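Local coordinates for protein NADH:ubiquinone oxidoreductase, Na translocating, C subunit (Parabacteroides distasonis, PDB 3LWX) that probably serves as the C subunit of a sodium-translocating membrane complex, its modelled part carrying a domain of the FMN-binding family, at residues Q18-S23 with K84-L89; F149-V154 with N186-Y191. All coordinates share one frame; numbering follows the deposited sequence. Where two conformers were deposited one is given.

Interaction 1. Residues Q18-S23 with K84-L89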
ATOM      1  N   GLN A  18      -3.833   1.621 -11.373  1.00  7.18           N
ATOM      2  CA  GLN A  18      -5.148   1.695 -10.723  1.00  7.16           C
ATOM      3  C   GLN A  18      -5.057   1.423  -9.222  1.00  7.24           C
ATOM      4  O   GLN A  18      -5.729   2.088  -8.436  1.00  7.69           O
ATOM      5  CB  GLN A  18      -6.157   0.735 -11.358  1.00  7.34           C
ATOM      6  CG  GLN A  18      -6.633   1.114 -12.722  1.00  8.63           C
ATOM      7  CD  GLN A  18      -7.492   0.007 -13.296  1.00  9.44           C
ATOM      8  OE1 GLN A  18      -7.003  -1.063 -13.615  1.00 13.66           O
ATOM      9  NE2 GLN A  18      -8.780   0.248 -13.386  1.00 11.42           N
ATOM     10  N   GLN A  19      -4.255   0.428  -8.829  1.00  6.79           N
ATOM     11  CA  GLN A  19      -4.080   0.091  -7.414  1.00  6.43           C
ATOM     12  C   GLN A  19      -3.462   1.262  -6.641  1.00  6.31           C
ATOM     13  O   GLN A  19      -3.911   1.631  -5.554  1.00  6.98           O
ATOM     14  CB  GLN A  19      -3.201  -1.140  -7.276  1.00  6.97           C
ATOM     15  CG  GLN A  19      -3.831  -2.417  -7.804  1.00  7.51           C
ATOM     16  CD  GLN A  19      -2.815  -3.531  -7.918  1.00  8.49           C
ATOM     17  OE1 GLN A  19      -2.058  -3.805  -6.989  1.00  8.08           O
ATOM     18  NE2 GLN A  19      -2.791  -4.183  -9.075  1.00 10.16           N
ATOM     19  N   ILE A  20      -2.389   1.823  -7.187  1.00  6.07           N
ATOM     20  CA  ILE A  20      -1.725   2.967  -6.588  1.00  6.34           C
ATOM     21  C   ILE A  20      -2.712   4.138  -6.483  1.00  6.41           C
ATOM     22  O   ILE A  20      -2.802   4.789  -5.432  1.00  6.77           O
ATOM     23  CB  ILE A  20      -0.462   3.316  -7.401  1.00  6.50           C
ATOM     24  CG1 ILE A  20       0.586   2.215  -7.203  1.00  7.44           C
ATOM     25  CG2 ILE A  20       0.091   4.675  -6.976  1.00  8.27           C
ATOM     26  CD1 ILE A  20       1.794   2.320  -8.116  1.00  8.80           C
ATOM     27  N   LEU A  21      -3.436   4.408  -7.564  1.00  6.69           N
ATOM     28  CA  LEU A  21      -4.425   5.478  -7.524  1.00  6.74           C
ATOM     29  C   LEU A  21      -5.515   5.230  -6.468  1.00  6.81           C
ATOM     30  O   LEU A  21      -5.918   6.165  -5.760  1.00  6.93           O
ATOM     31  CB  LEU A  21      -5.030   5.696  -8.913  1.00  7.79           C
ATOM     32  CG  LEU A  21      -4.089   6.363  -9.913  1.00  8.14           C
ATOM     33  CD1 LEU A  21      -4.652   6.222 -11.323  1.00 10.36           C
ATOM     34  CD2 LEU A  21      -3.833   7.816  -9.550  1.00 10.41           C
ATOM     35  N   ARG A  22      -5.986   3.993  -6.342  1.00  6.60           N
ATOM     36  CA  ARG A  22      -7.007   3.715  -5.323  1.00  6.93           C
ATOM     37  C   ARG A  22      -6.489   4.023  -3.926  1.00  6.60           C
ATOM     38  O   ARG A  22      -7.268   4.430  -3.066  1.00  6.79           O
ATOM     39  CB  ARG A  22      -7.533   2.278  -5.395  1.00  7.04           C
ATOM     40  CG  ARG A  22      -8.403   2.014  -6.616  1.00  8.30           C
ATOM     41  CD  ARG A  22      -9.161   0.709  -6.496  1.00  9.15           C
ATOM     42  NE  ARG A  22      -8.313  -0.480  -6.473  1.00  8.10           N
ATOM     43  CZ  ARG A  22      -7.968  -1.215  -7.523  1.00  8.41           C
ATOM     44  NH1 ARG A  22      -8.330  -0.896  -8.759  1.00  9.91           N
ATOM     45  NH2 ARG A  22      -7.209  -2.289  -7.321  1.00  9.88           N
ATOM     46  N   SER A  23      -5.188   3.844  -3.693  1.00  6.35           N
ATOM     47  CA  SER A  23      -4.614   4.157  -2.377  1.00  6.26           C
ATOM     48  C   SER A  23      -4.593   5.647  -2.066  1.00  6.38           C
ATOM     49  O   SER A  23      -4.415   6.007  -0.901  1.00  6.81           O
ATOM     50  CB  SER A  23      -3.209   3.580  -2.223  1.00  6.87           C
ATOM     51  OG  SER A  23      -2.201   4.370  -2.818  1.00  7.42           O
ATOM     52  N   LYS A  84       1.551  13.386  -0.856  1.00  7.66           N
ATOM     53  CA  LYS A  84       1.076  12.148  -0.239  1.00  6.97           C
ATOM     54  C   LYS A  84       2.137  11.105  -0.578  1.00  7.05           C
ATOM     55  O   LYS A  84       2.557  11.016  -1.736  1.00  8.28           O
ATOM     56  CB  LYS A  84      -0.284  11.681  -0.763  1.00  7.50           C
ATOM     57  CG  LYS A  84      -1.390  12.709  -0.666  1.00  8.78           C
ATOM     58  CD  LYS A  84      -1.737  13.079   0.762  1.00  8.43           C
ATOM     59  CE  LYS A  84      -2.943  14.008   0.803  1.00  9.82           C
ATOM     60  NZ  LYS A  84      -3.214  14.503   2.171  1.00 10.85           N
ATOM     61  N   TYR A  85       2.551  10.318   0.410  1.00  6.29           N
ATOM     62  CA  TYR A  85       3.584   9.310   0.212  1.00  6.12           C
ATOM     63  C   TYR A  85       2.929   7.937   0.153  1.00  5.96           C
ATOM     64  O   TYR A  85       2.303   7.511   1.123  1.00  6.96           O
ATOM     65  CB  TYR A  85       4.617   9.367   1.333  1.00  7.00           C
ATOM     66  CG  TYR A  85       5.278  10.721   1.462  1.00  7.06           C
ATOM     67  CD1 TYR A  85       6.409  11.044   0.717  1.00  7.75           C
ATOM     68  CD2 TYR A  85       4.774  11.682   2.322  1.00  7.89           C
ATOM     69  CE1 TYR A  85       7.006  12.284   0.830  1.00  7.78           C
ATOM     70  CE2 TYR A  85       5.380  12.934   2.453  1.00  8.62           C
ATOM     71  CZ  TYR A  85       6.493  13.222   1.692  1.00  8.32           C
ATOM     72  OH  TYR A  85       7.109  14.453   1.826  1.00  9.41           O
ATOM     73  N   ILE A  86       3.102   7.261  -0.976  1.00  6.10           N
ATOM     74  CA  ILE A  86       2.489   5.964  -1.236  1.00  6.01           C
ATOM     75  C   ILE A  86       3.574   4.894  -1.140  1.00  6.05           C
ATOM     76  O   ILE A  86       4.641   5.004  -1.771  1.00  7.02           O
ATOM     77  CB  ILE A  86       1.861   5.907  -2.636  1.00  6.38           C
ATOM     78  CG1 ILE A  86       0.883   7.056  -2.861  1.00  6.80           C
ATOM     79  CG2 ILE A  86       1.154   4.561  -2.871  1.00  7.90           C
ATOM     80  CD1 ILE A  86       0.525   7.292  -4.316  1.00 10.24           C
HETATM   81  N   MSE A  87       3.311   3.869  -0.328  1.00  6.01           N
HETATM   82  CA  MSE A  87       4.223   2.791  -0.012  1.00  6.11           C
HETATM   83  C   MSE A  87       3.610   1.464  -0.420  1.00  5.93           C
HETATM   84  O   MSE A  87       2.390   1.304  -0.419  1.00  6.42           O
HETATM   85  CB  MSE A  87       4.517   2.821   1.489  1.00  6.33           C
HETATM   86  CG  MSE A  87       5.274   4.062   1.902  1.00  7.79           C
HETATM   87 SE   MSE A  87       5.486   4.335   3.766  0.75  9.85          SE
HETATM   88  CE  MSE A  87       3.702   4.953   4.158  1.00  9.48           C
ATOM     89  N   ALA A  88       4.478   0.541  -0.808  1.00  6.40           N
ATOM     90  CA  ALA A  88       4.080  -0.762  -1.326  1.00  6.72           C
ATOM     91  C   ALA A  88       4.132  -1.836  -0.246  1.00  6.78           C
ATOM     92  O   ALA A  88       5.114  -1.947   0.498  1.00  8.42           O
ATOM     93  CB  ALA A  88       4.954  -1.146  -2.505  1.00  7.72           C
ATOM     94  N   LEU A  89       3.094  -2.653  -0.208  1.00  6.72           N
ATOM     95  CA  LEU A  89       2.920  -3.725   0.740  1.00  6.48           C
ATOM     96  C   LEU A  89       3.016  -5.088   0.067  1.00  6.69           C
ATOM     97  O   LEU A  89       2.614  -5.270  -1.088  1.00  7.12           O
ATOM     98  CB  LEU A  89       1.534  -3.637   1.367  1.00  7.01           C
ATOM     99  CG  LEU A  89       1.153  -2.269   1.936  1.00  7.31           C
ATOM    100  CD1 LEU A  89      -0.292  -2.305   2.400  1.00  9.24           C
ATOM    101  CD2 LEU A  89       2.091  -1.853   3.053  1.00  8.72           C
TER
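Ile-86 meets Ile-20 and Ser-23 where the C-terminal part of helix 4-23 packs on a face of the six-stranded antiparallel sheet, against its strand 82-92. The backbones stay well apart: the closest pair of CA atoms, those of Ser-23 and Ile-86, are 7.4 Å from each other, so side chains make the contact. The joint is small, burying 126 Å² summed over both sides, and all three touching residues are buried.

Ile-86 can be followed outward. Its CB points toward the helix and there the chain forks. The short branch, CG2, lies 3.4 Å from Ser-23 OG. On the long branch, CG1 passes the same oxygen at 4.1 Å, so the hydroxyl sits chiefly against the CG2 methyl. With CG1 anti to the carbonyl carbon (chi1 -54°) and the chain then extended, CD1 is carried on to Ile-20 CG2, a methyl-to-methyl contact of 3.8 Å. The two isoleucine side chains cross at about a right angle.

The serine is polar, yet what it turns to Ile-86 makes no hydrogen bond across the gap. Its hydroxyl is a donor within the helix, OG giving its proton to Ile-20 O at 2.7 Å. Because OG stands between the backbone N and the carbonyl carbon, it can reach back to that oxygen one turn earlier. Ile-20 O also receives a weak bond from the backbone N of Ser-23.

Tyr-101 of strand 97-104 touches both Ile-20 and Ser-23, Phe-75 of strand 71-79 touches Ile-20, and Ser-103 OG pairs with the carbonyl of Ser-23. The bond to Ile-20 O fixes the direction of the serine hydroxyl: OG approaches in the carbonyl plane, on a lone pair, with a C=O...OG angle of 136°.

Interaction 2. Residues F149-V154 with N186-Y191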
ATOM      1  N   PHE A 149       6.918   3.644  16.239  1.00 10.14           N
ATOM      2  CA  PHE A 149       6.341   2.846  15.159  1.00  9.57           C
ATOM      3  C   PHE A 149       5.503   1.703  15.716  1.00  9.11           C
ATOM      4  O   PHE A 149       6.014   0.869  16.475  1.00 10.53           O
ATOM      5  CB  PHE A 149       7.434   2.262  14.280  1.00 10.80           C
ATOM      6  CG  PHE A 149       6.913   1.355  13.204  1.00 10.69           C
ATOM      7  CD1 PHE A 149       6.241   1.864  12.117  1.00 10.81           C
ATOM      8  CD2 PHE A 149       7.108  -0.011  13.274  1.00 13.47           C
ATOM      9  CE1 PHE A 149       5.763   1.019  11.117  1.00 11.53           C
ATOM     10  CE2 PHE A 149       6.640  -0.852  12.285  1.00 14.27           C
ATOM     11  CZ  PHE A 149       5.965  -0.348  11.218  1.00 11.79           C
ATOM     12  N   LYS A 150       4.222   1.657  15.353  1.00  8.12           N
ATOM     13  CA  LYS A 150       3.357   0.553  15.761  1.00  8.15           C
ATOM     14  C   LYS A 150       2.629  -0.116  14.610  1.00  7.38           C
ATOM     15  O   LYS A 150       2.263  -1.283  14.708  1.00  8.13           O
ATOM     16  CB  LYS A 150       2.309   0.988  16.794  1.00  9.39           C
ATOM     17  CG  LYS A 150       2.926   1.416  18.141  1.00 11.32           C
ATOM     18  CD  LYS A 150       1.989   1.191  19.322  1.00 13.56           C
ATOM     19  CE  LYS A 150       2.572   1.722  20.626  1.00 13.49           C
ATOM     20  NZ  LYS A 150       1.740   1.339  21.805  1.00 16.14           N
ATOM     21  N   SER A 151       2.391   0.620  13.525  1.00  7.36           N
ATOM     22  CA  SER A 151       1.494   0.159  12.462  1.00  6.99           C
ATOM     23  C   SER A 151       0.048   0.105  13.018  1.00  6.32           C
ATOM     24  O   SER A 151      -0.209   0.428  14.185  1.00  7.19           O
ATOM     25  CB  SER A 151       1.943  -1.152  11.808  1.00  7.55           C
ATOM     26  OG  SER A 151       1.210  -1.400  10.603  1.00  7.83           O
ATOM     27  N   VAL A 152      -0.875  -0.304  12.162  1.00  6.63           N
ATOM     28  CA  VAL A 152      -2.297  -0.357  12.482  1.00  6.65           C
ATOM     29  C   VAL A 152      -2.707  -1.813  12.642  1.00  6.89           C
ATOM     30  O   VAL A 152      -2.468  -2.638  11.762  1.00  8.22           O
ATOM     31  CB  VAL A 152      -3.136   0.355  11.388  1.00  7.59           C
ATOM     32  CG1 VAL A 152      -4.643   0.223  11.690  1.00  8.28           C
ATOM     33  CG2 VAL A 152      -2.717   1.804  11.274  1.00  8.90           C
ATOM     34  N   ALA A 153      -3.311  -2.124  13.788  1.00  7.22           N
ATOM     35  CA  ALA A 153      -3.768  -3.488  14.061  1.00  7.94           C
ATOM     36  C   ALA A 153      -5.055  -3.813  13.328  1.00  7.75           C
ATOM     37  O   ALA A 153      -5.867  -2.931  13.068  1.00  8.61           O
ATOM     38  CB  ALA A 153      -3.974  -3.689  15.564  1.00  9.46           C
ATOM     39  N   VAL A 154      -5.239  -5.094  13.024  1.00  8.03           N
ATOM     40  CA  VAL A 154      -6.489  -5.591  12.459  1.00  8.55           C
ATOM     41  C   VAL A 154      -7.067  -6.533  13.516  1.00  9.61           C
ATOM     42  O   VAL A 154      -6.452  -7.542  13.839  1.00 12.02           O
ATOM     43  CB  VAL A 154      -6.291  -6.272  11.102  1.00  8.66           C
ATOM     44  CG1 VAL A 154      -7.648  -6.711  10.525  1.00 10.38           C
ATOM     45  CG2 VAL A 154      -5.569  -5.351  10.130  1.00  8.93           C
ATOM     46  N   ASN A 186       5.241  -5.541   8.717  1.00  6.67           N
ATOM     47  CA  ASN A 186       6.504  -5.975   8.115  1.00  7.00           C
ATOM     48  C   ASN A 186       6.896  -5.112   6.921  1.00  6.98           C
ATOM     49  O   ASN A 186       8.062  -4.776   6.749  1.00  8.57           O
ATOM     50  CB  ASN A 186       6.411  -7.438   7.695  1.00  7.21           C
ATOM     51  CG  ASN A 186       6.349  -8.388   8.868  1.00  7.48           C
ATOM     52  OD1 ASN A 186       6.918  -8.124   9.929  1.00  8.47           O
ATOM     53  ND2 ASN A 186       5.686  -9.529   8.666  1.00  8.32           N
ATOM     54  N   SER A 187       5.915  -4.719   6.126  1.00  6.53           N
ATOM     55  CA  SER A 187       6.215  -3.910   4.942  1.00  6.90           C
ATOM     56  C   SER A 187       6.584  -2.481   5.339  1.00  7.13           C
ATOM     57  O   SER A 187       7.566  -1.908   4.847  1.00  7.56           O
ATOM     58  CB  SER A 187       5.039  -3.858   3.987  1.00  7.10           C
ATOM     59  OG  SER A 187       4.713  -5.140   3.465  1.00  7.75           O
ATOM     60  N   LEU A 188       5.789  -1.886   6.222  1.00  6.98           N
ATOM     61  CA  LEU A 188       6.050  -0.509   6.636  1.00  7.44           C
ATOM     62  C   LEU A 188       7.356  -0.387   7.414  1.00  7.70           C
ATOM     63  O   LEU A 188       7.992   0.672   7.390  1.00  8.20           O
ATOM     64  CB  LEU A 188       4.874   0.073   7.423  1.00  8.21           C
ATOM     65  CG  LEU A 188       3.588   0.279   6.642  1.00  9.00           C
ATOM     66  CD1 LEU A 188       2.448   0.664   7.591  1.00 11.71           C
ATOM     67  CD2 LEU A 188       3.775   1.347   5.561  1.00 12.34           C
ATOM     68  N   SER A 189       7.789  -1.464   8.077  1.00  8.13           N
ATOM     69  CA  SER A 189       9.051  -1.438   8.822  0.57  8.82           C
ATOM     70  C   SER A 189      10.194  -0.991   7.913  1.00  8.84           C
ATOM     71  O   SER A 189      11.081  -0.259   8.338  1.00  9.96           O
ATOM     72  CB  SER A 189       9.363  -2.802   9.439  0.57  9.39           C
ATOM     73  OG  SER A 189       8.549  -3.062  10.568  0.57  9.03           O
ATOM     74  N   GLY A 190      10.188  -1.431   6.658  1.00  8.85           N
ATOM     75  CA  GLY A 190      11.253  -1.046   5.737  1.00  9.16           C
ATOM     76  C   GLY A 190      11.326   0.451   5.481  1.00  8.48           C
ATOM     77  O   GLY A 190      12.399   0.997   5.258  1.00  9.99           O
ATOM     78  N   TYR A 191      10.166   1.103   5.530  1.00  7.82           N
ATOM     79  CA  TYR A 191      10.043   2.530   5.261  1.00  7.45           C
ATOM     80  C   TYR A 191      10.262   3.427   6.476  1.00  7.62           C
ATOM     81  O   TYR A 191      10.232   4.643   6.333  1.00  8.29           O
ATOM     82  CB  TYR A 191       8.645   2.817   4.701  1.00  7.29           C
ATOM     83  CG  TYR A 191       8.375   2.240   3.341  1.00  6.81           C
ATOM     84  CD1 TYR A 191       8.698   2.942   2.183  1.00  7.48           C
ATOM     85  CD2 TYR A 191       7.718   1.020   3.185  1.00  7.28           C
ATOM     86  CE1 TYR A 191       8.396   2.446   0.934  1.00  7.20           C
ATOM     87  CE2 TYR A 191       7.431   0.502   1.931  1.00  6.69           C
ATOM     88  CZ  TYR A 191       7.745   1.231   0.796  1.00  6.59           C
ATOM     89  OH  TYR A 191       7.412   0.731  -0.438  1.00  7.19           O
TER
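Phe-149 reaches helix 174-196 at Leu-188 and Ser-189, its ring thrust forward by CG standing anti to the backbone N (chi1 176°). Leu-188 CB comes to the ring's edge, near its plane, 3.9 Å from CE1, and the two side chains cross at about a right angle. Toward CE2, in the conformer given, Ser-189 OG lies obliquely 3.4 Å from Phe-149 CE2. In that conformer the hydroxyl is hydrogen-bonded to Phe-185 O, so its meeting with the ring is a packing contact.

The backbone N of Ser-151 lies 4.1 Å above the plane of the Phe-149 ring, offset toward the rim. At Ser-151 phi is positive (67°), and the chain turns there. Ser-151 OG sits 3.9 Å from Leu-188 CD1, so Leu-188 spans from the phenylalanine to the serine; a glycerol lies about 5 Å from the Ser-151 side chain. Farther on the chain runs into strand 153-155, which pairs in parallel with strand 166-168, while Val-154 N bonds to Asp-181 of the helix. Helix 174-196 therefore lies between this segment and strand 82-92, where Met-87 touches Leu-188.

Overall arrangement
Interactions 1 and 2 lie in series along the chain, the first closing at residue 89 before the second opens at 149, and their centres are 15 Å apart. Strand 82-92 connects them: Ile-86 turns to helix 4-23 on one face of the antiparallel sheet, while Met-87 points away, to helix 174-196 on the other. The contacts meet directly there, with SE of Met-87, a selenomethionine, 3.6 Å from Tyr-191 CG and Ala-88 N 3.0 Å from Tyr-191 OH, a probable hydrogen bond. The fold is thus layered: N-terminal helix, sheet, C-terminal helix, then the 149-154 segment. Interaction 2 belongs essentially to the FMN-binding domain, whose ends are approximate.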